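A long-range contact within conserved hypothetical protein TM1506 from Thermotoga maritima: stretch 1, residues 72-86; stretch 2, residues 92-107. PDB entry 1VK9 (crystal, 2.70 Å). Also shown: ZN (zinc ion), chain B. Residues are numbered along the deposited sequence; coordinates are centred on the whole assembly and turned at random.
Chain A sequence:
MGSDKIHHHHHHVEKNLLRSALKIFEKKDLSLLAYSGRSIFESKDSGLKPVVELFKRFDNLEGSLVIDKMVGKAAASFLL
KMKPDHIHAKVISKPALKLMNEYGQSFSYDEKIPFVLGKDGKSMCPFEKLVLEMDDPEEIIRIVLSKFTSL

Stretch 1 (72-86) GKAAASFLLKMKPDH
Stretch 2, residues 92-107: ISKPALKLMNEYGQSF

Helix 73-82 and helix 94-102 run in nearly the same direction, 27° apart, with axes approaching to 8.4 Å; the CA atoms of Lys73 and Ala96 lie 4.3 Å apart at one end, those of His86 and Ser106 4.9 Å at the other. Stretch 2 enters as a strand through Ile92 and Ser93 (phi/psi -88/155, chi1 p). Ser93 caps its helix, OG accepting a weak bond from Ala96 N (3.5 Å), and OG also packs 3.6 Å from Gly72 CA, at the N-cap of the first helix. Pro95, C-gamma exo, sets CB 4.1 Å from Lys73 CD. Ala96 points toward stretch 1; its small CB touches Gly72 C (3.5 Å) and Ala76 CB (3.9 Å), allowing close backbone approach here. One turn on, Leu99 (chi1 t, chi2 p) is a knob among Lys73, Ala76, Ser77 and Leu80: CD2 lies 3.9 Å from Ser77 OG, CG 3.9 Å from Leu80 CD1. Selenomethionine Met100 (chi1 m) sets CG 4.3 Å from Ala76 CB and SE 4.4 Å from Leu80 CD2. Glu102 (chi1 and chi2 t) instead binds zinc through OE1 (2.2 Å) and OE2 (2.5 Å). Leu80 (m, t) extends CD1 to 3.7 Å from Tyr103 CG (Tyr103 chi1 m), oblique to the ring. Gly104, phi/psi 55/33, closes the helix in a Schellman motif, with Gln105 N to Met100 O at 3.0 Å. Gln105 (-81/142; chi1 t, chi2 p) packs CB 3.4 Å from Leu80 CD2, while NE2 donates to Pro84 O (2.9 Å, 170°); one water bridges OE1 (2.5 Å) and Leu80 O (2.8 Å). Ser106 (-85/128, chi1 t) hydrogen-bonds through OG to His86 ND1 (2.8 Å), at the edge of the imidazole of His86 (-149/144, chi1 t, chi2 93°). Phe107 (-155/161, chi1 p) points away, but its CA lies over a His86 ring face, 3.9 Å from the centroid.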

# COMPACT_ATOMS: atom_id res chain seq x y z
N GLY A 72 1.36 -6.38 -2.41
CA GLY A 72 1.15 -7.71 -1.86
C GLY A 72 0.54 -7.60 -0.48
O GLY A 72 0.29 -6.50 0.00
N LYS A 73 0.32 -8.74 0.17
CA LYS A 73 -0.21 -8.74 1.54
C LYS A 73 0.65 -7.93 2.52
O LYS A 73 0.12 -7.20 3.38
CB LYS A 73 -0.34 -10.17 2.04
CG LYS A 73 -1.52 -10.40 2.87
CD LYS A 73 -1.52 -11.83 3.36
CE LYS A 73 -2.45 -11.96 4.50
NZ LYS A 73 -3.11 -13.24 4.46
N ALA A 74 1.97 -8.06 2.39
CA ALA A 74 2.86 -7.32 3.27
C ALA A 74 2.60 -5.81 3.16
O ALA A 74 2.29 -5.20 4.18
CB ALA A 74 4.27 -7.66 2.99
N ALA A 75 2.66 -5.23 1.95
CA ALA A 75 2.39 -3.79 1.74
C ALA A 75 0.96 -3.41 2.11
O ALA A 75 0.73 -2.34 2.69
CB ALA A 75 2.68 -3.38 0.32
N ALA A 76 0.00 -4.26 1.76
CA ALA A 76 -1.39 -4.00 2.12
C ALA A 76 -1.52 -3.77 3.64
O ALA A 76 -2.19 -2.83 4.06
CB ALA A 76 -2.28 -5.13 1.67
N SER A 77 -0.85 -4.59 4.44
CA SER A 77 -0.90 -4.46 5.89
C SER A 77 -0.38 -3.11 6.35
O SER A 77 -1.02 -2.42 7.15
CB SER A 77 -0.12 -5.59 6.56
OG SER A 77 -0.73 -6.84 6.32
N PHE A 78 0.79 -2.72 5.85
CA PHE A 78 1.35 -1.42 6.21
C PHE A 78 0.38 -0.30 5.80
O PHE A 78 0.00 0.55 6.62
CB PHE A 78 2.71 -1.23 5.57
CG PHE A 78 3.82 -1.92 6.29
CD1 PHE A 78 4.40 -1.35 7.41
CD2 PHE A 78 4.29 -3.14 5.85
CE1 PHE A 78 5.42 -2.00 8.08
CE2 PHE A 78 5.31 -3.78 6.51
CZ PHE A 78 5.87 -3.21 7.63
N LEU A 79 -0.04 -0.34 4.54
CA LEU A 79 -0.92 0.68 4.02
C LEU A 79 -2.26 0.71 4.80
O LEU A 79 -2.76 1.80 5.12
CB LEU A 79 -1.08 0.52 2.51
CG LEU A 79 0.20 0.73 1.66
CD1 LEU A 79 -0.03 0.39 0.18
CD2 LEU A 79 0.76 2.15 1.79
N LEU A 80 -2.82 -0.46 5.14
CA LEU A 80 -4.09 -0.52 5.87
C LEU A 80 -3.97 0.19 7.21
O LEU A 80 -4.87 0.96 7.61
CB LEU A 80 -4.54 -1.96 6.12
CG LEU A 80 -5.31 -2.67 5.00
CD1 LEU A 80 -5.81 -4.00 5.51
CD2 LEU A 80 -6.46 -1.85 4.48
N LYS A 81 -2.86 -0.05 7.90
CA LYS A 81 -2.66 0.57 9.20
C LYS A 81 -2.58 2.10 9.08
O LYS A 81 -3.02 2.83 9.99
CB LYS A 81 -1.43 0.00 9.91
CG LYS A 81 -1.09 0.66 11.23
CD LYS A 81 -2.20 0.44 12.28
CE LYS A 81 -1.71 -0.27 13.54
NZ LYS A 81 -1.05 0.75 14.34
N MSE A 82 -2.08 2.59 7.95
CA MSE A 82 -1.86 4.03 7.83
C MSE A 82 -3.12 4.78 7.46
O MSE A 82 -3.15 6.01 7.52
CB MSE A 82 -0.75 4.31 6.84
CG MSE A 82 0.61 4.04 7.41
SE MSE A 82 2.01 4.49 6.15
CE MSE A 82 1.90 2.89 5.06
N LYS A 83 -4.16 4.04 7.08
CA LYS A 83 -5.46 4.63 6.79
C LYS A 83 -5.43 5.72 5.69
O LYS A 83 -5.86 6.86 5.90
CB LYS A 83 -6.08 5.12 8.09
CG LYS A 83 -6.33 3.96 9.06
CD LYS A 83 -7.32 4.30 10.17
CE LYS A 83 -8.68 4.65 9.60
NZ LYS A 83 -9.80 4.20 10.45
N PRO A 84 -4.93 5.39 4.50
CA PRO A 84 -5.05 6.34 3.39
C PRO A 84 -6.50 6.34 2.87
O PRO A 84 -7.21 5.36 3.10
CB PRO A 84 -4.08 5.76 2.36
CG PRO A 84 -4.04 4.31 2.65
CD PRO A 84 -4.23 4.15 4.11
N ASP A 85 -6.93 7.40 2.20
CA ASP A 85 -8.28 7.49 1.67
C ASP A 85 -8.43 6.44 0.55
O ASP A 85 -9.46 5.73 0.47
CB ASP A 85 -8.58 8.90 1.10
CG ASP A 85 -8.52 10.04 2.16
OD1 ASP A 85 -8.16 9.83 3.35
OD2 ASP A 85 -8.83 11.21 1.87
N HIS A 86 -7.41 6.30 -0.30
CA HIS A 86 -7.47 5.36 -1.40
C HIS A 86 -6.07 4.84 -1.70
O HIS A 86 -5.09 5.59 -1.58
CB HIS A 86 -8.06 6.07 -2.60
CG HIS A 86 -8.24 5.21 -3.81
ND1 HIS A 86 -9.42 4.56 -4.09
CD2 HIS A 86 -7.42 4.96 -4.86
CE1 HIS A 86 -9.31 3.91 -5.23
NE2 HIS A 86 -8.10 4.13 -5.72
N ILE A 92 -1.84 -5.67 -8.10
CA ILE A 92 -2.18 -6.15 -6.77
C ILE A 92 -2.27 -7.68 -6.75
O ILE A 92 -2.76 -8.29 -7.71
CB ILE A 92 -3.52 -5.54 -6.32
CG1 ILE A 92 -3.77 -5.77 -4.84
CG2 ILE A 92 -4.70 -6.10 -7.13
CD1 ILE A 92 -4.81 -4.81 -4.26
N SER A 93 -1.81 -8.31 -5.68
CA SER A 93 -1.94 -9.75 -5.57
C SER A 93 -3.27 -10.08 -4.93
O SER A 93 -3.83 -9.27 -4.19
CB SER A 93 -0.80 -10.35 -4.75
OG SER A 93 -1.04 -10.18 -3.37
N LYS A 94 -3.77 -11.28 -5.21
CA LYS A 94 -5.04 -11.76 -4.68
C LYS A 94 -5.13 -11.70 -3.15
O LYS A 94 -6.17 -11.29 -2.65
CB LYS A 94 -5.33 -13.17 -5.20
CG LYS A 94 -6.79 -13.59 -5.11
CD LYS A 94 -6.99 -14.90 -5.85
CE LYS A 94 -7.39 -16.03 -4.91
NZ LYS A 94 -6.98 -17.34 -5.48
N PRO A 95 -4.10 -12.12 -2.41
CA PRO A 95 -4.12 -11.98 -0.95
C PRO A 95 -4.34 -10.55 -0.53
O PRO A 95 -5.16 -10.31 0.35
CB PRO A 95 -2.73 -12.47 -0.55
CG PRO A 95 -2.37 -13.48 -1.59
CD PRO A 95 -2.88 -12.84 -2.85
N ALA A 96 -3.65 -9.60 -1.16
CA ALA A 96 -3.80 -8.20 -0.82
C ALA A 96 -5.22 -7.73 -1.10
O ALA A 96 -5.87 -7.15 -0.22
CB ALA A 96 -2.77 -7.33 -1.55
N LEU A 97 -5.74 -8.03 -2.27
CA LEU A 97 -7.09 -7.61 -2.62
C LEU A 97 -8.10 -8.13 -1.60
O LEU A 97 -9.00 -7.41 -1.16
CB LEU A 97 -7.44 -8.08 -4.05
CG LEU A 97 -8.81 -7.82 -4.70
CD1 LEU A 97 -8.66 -7.90 -6.20
CD2 LEU A 97 -9.85 -8.86 -4.26
N LYS A 98 -7.95 -9.40 -1.21
CA LYS A 98 -8.88 -10.06 -0.30
C LYS A 98 -8.88 -9.34 1.03
O LYS A 98 -9.94 -9.14 1.64
CB LYS A 98 -8.44 -11.50 -0.07
CG LYS A 98 -9.34 -12.54 -0.60
CD LYS A 98 -8.78 -13.18 -1.84
CE LYS A 98 -8.83 -14.70 -1.75
NZ LYS A 98 -7.98 -15.15 -0.60
N LEU A 99 -7.68 -8.93 1.45
CA LEU A 99 -7.44 -8.29 2.74
C LEU A 99 -8.08 -6.93 2.79
O LEU A 99 -8.78 -6.60 3.76
CB LEU A 99 -5.95 -8.18 3.04
CG LEU A 99 -5.56 -7.74 4.46
CD1 LEU A 99 -6.04 -8.71 5.52
CD2 LEU A 99 -4.05 -7.64 4.50
N MSE A 100 -7.84 -6.14 1.76
CA MSE A 100 -8.37 -4.79 1.70
C MSE A 100 -9.88 -4.77 1.63
O MSE A 100 -10.48 -3.87 2.21
CB MSE A 100 -7.76 -4.04 0.54
CG MSE A 100 -6.28 -4.16 0.60
SE MSE A 100 -5.34 -2.55 0.24
CE MSE A 100 -5.43 -2.60 -1.68
N ASN A 101 -10.49 -5.75 0.96
CA ASN A 101 -11.93 -5.89 1.05
C ASN A 101 -12.41 -6.22 2.44
O ASN A 101 -13.41 -5.68 2.88
CB ASN A 101 -12.49 -6.88 0.02
CG ASN A 101 -12.36 -6.37 -1.41
OD1 ASN A 101 -12.57 -5.17 -1.69
ND2 ASN A 101 -11.96 -7.26 -2.32
N GLU A 102 -11.71 -7.09 3.16
CA GLU A 102 -12.13 -7.45 4.51
C GLU A 102 -12.17 -6.17 5.37
O GLU A 102 -13.00 -6.03 6.29
CB GLU A 102 -11.18 -8.50 5.10
CG GLU A 102 -11.47 -8.89 6.55
CD GLU A 102 -10.40 -9.74 7.21
OE1 GLU A 102 -9.33 -9.93 6.63
OE2 GLU A 102 -10.64 -10.27 8.31
N TYR A 103 -11.26 -5.24 5.05
CA TYR A 103 -11.07 -4.09 5.88
C TYR A 103 -11.80 -2.88 5.37
O TYR A 103 -11.67 -1.80 5.93
CB TYR A 103 -9.57 -3.83 6.11
CG TYR A 103 -9.04 -4.73 7.19
CD1 TYR A 103 -8.71 -6.06 6.91
CD2 TYR A 103 -8.94 -4.28 8.51
CE1 TYR A 103 -8.27 -6.91 7.92
CE2 TYR A 103 -8.49 -5.13 9.53
CZ TYR A 103 -8.17 -6.43 9.22
OH TYR A 103 -7.74 -7.27 10.20
N GLY A 104 -12.59 -3.04 4.31
CA GLY A 104 -13.32 -1.94 3.71
C GLY A 104 -12.45 -0.76 3.32
O GLY A 104 -12.88 0.37 3.44
N GLN A 105 -11.21 -1.00 2.91
CA GLN A 105 -10.32 0.05 2.42
C GLN A 105 -10.68 0.34 0.96
O GLN A 105 -11.00 -0.58 0.20
CB GLN A 105 -8.89 -0.40 2.51
CG GLN A 105 -7.91 0.44 1.75
CD GLN A 105 -7.60 1.76 2.44
OE1 GLN A 105 -7.33 1.79 3.63
NE2 GLN A 105 -7.61 2.85 1.68
N SER A 106 -10.64 1.60 0.56
CA SER A 106 -10.94 1.97 -0.83
C SER A 106 -9.68 1.82 -1.66
O SER A 106 -8.62 2.33 -1.31
CB SER A 106 -11.44 3.40 -0.90
OG SER A 106 -11.35 3.86 -2.21
N PHE A 107 -9.79 1.09 -2.76
CA PHE A 107 -8.59 0.83 -3.55
C PHE A 107 -8.97 0.53 -5.01
O PHE A 107 -10.10 0.21 -5.29
CB PHE A 107 -7.76 -0.31 -2.93
CG PHE A 107 -8.38 -1.67 -3.10
CD1 PHE A 107 -9.33 -2.14 -2.20
CD2 PHE A 107 -8.02 -2.47 -4.19
CE1 PHE A 107 -9.93 -3.39 -2.37
CE2 PHE A 107 -8.61 -3.72 -4.38
CZ PHE A 107 -9.57 -4.19 -3.45
ZN ZN B . -8.41 -11.27 8.09
O HOH W 1 -7.13 1.71 6.10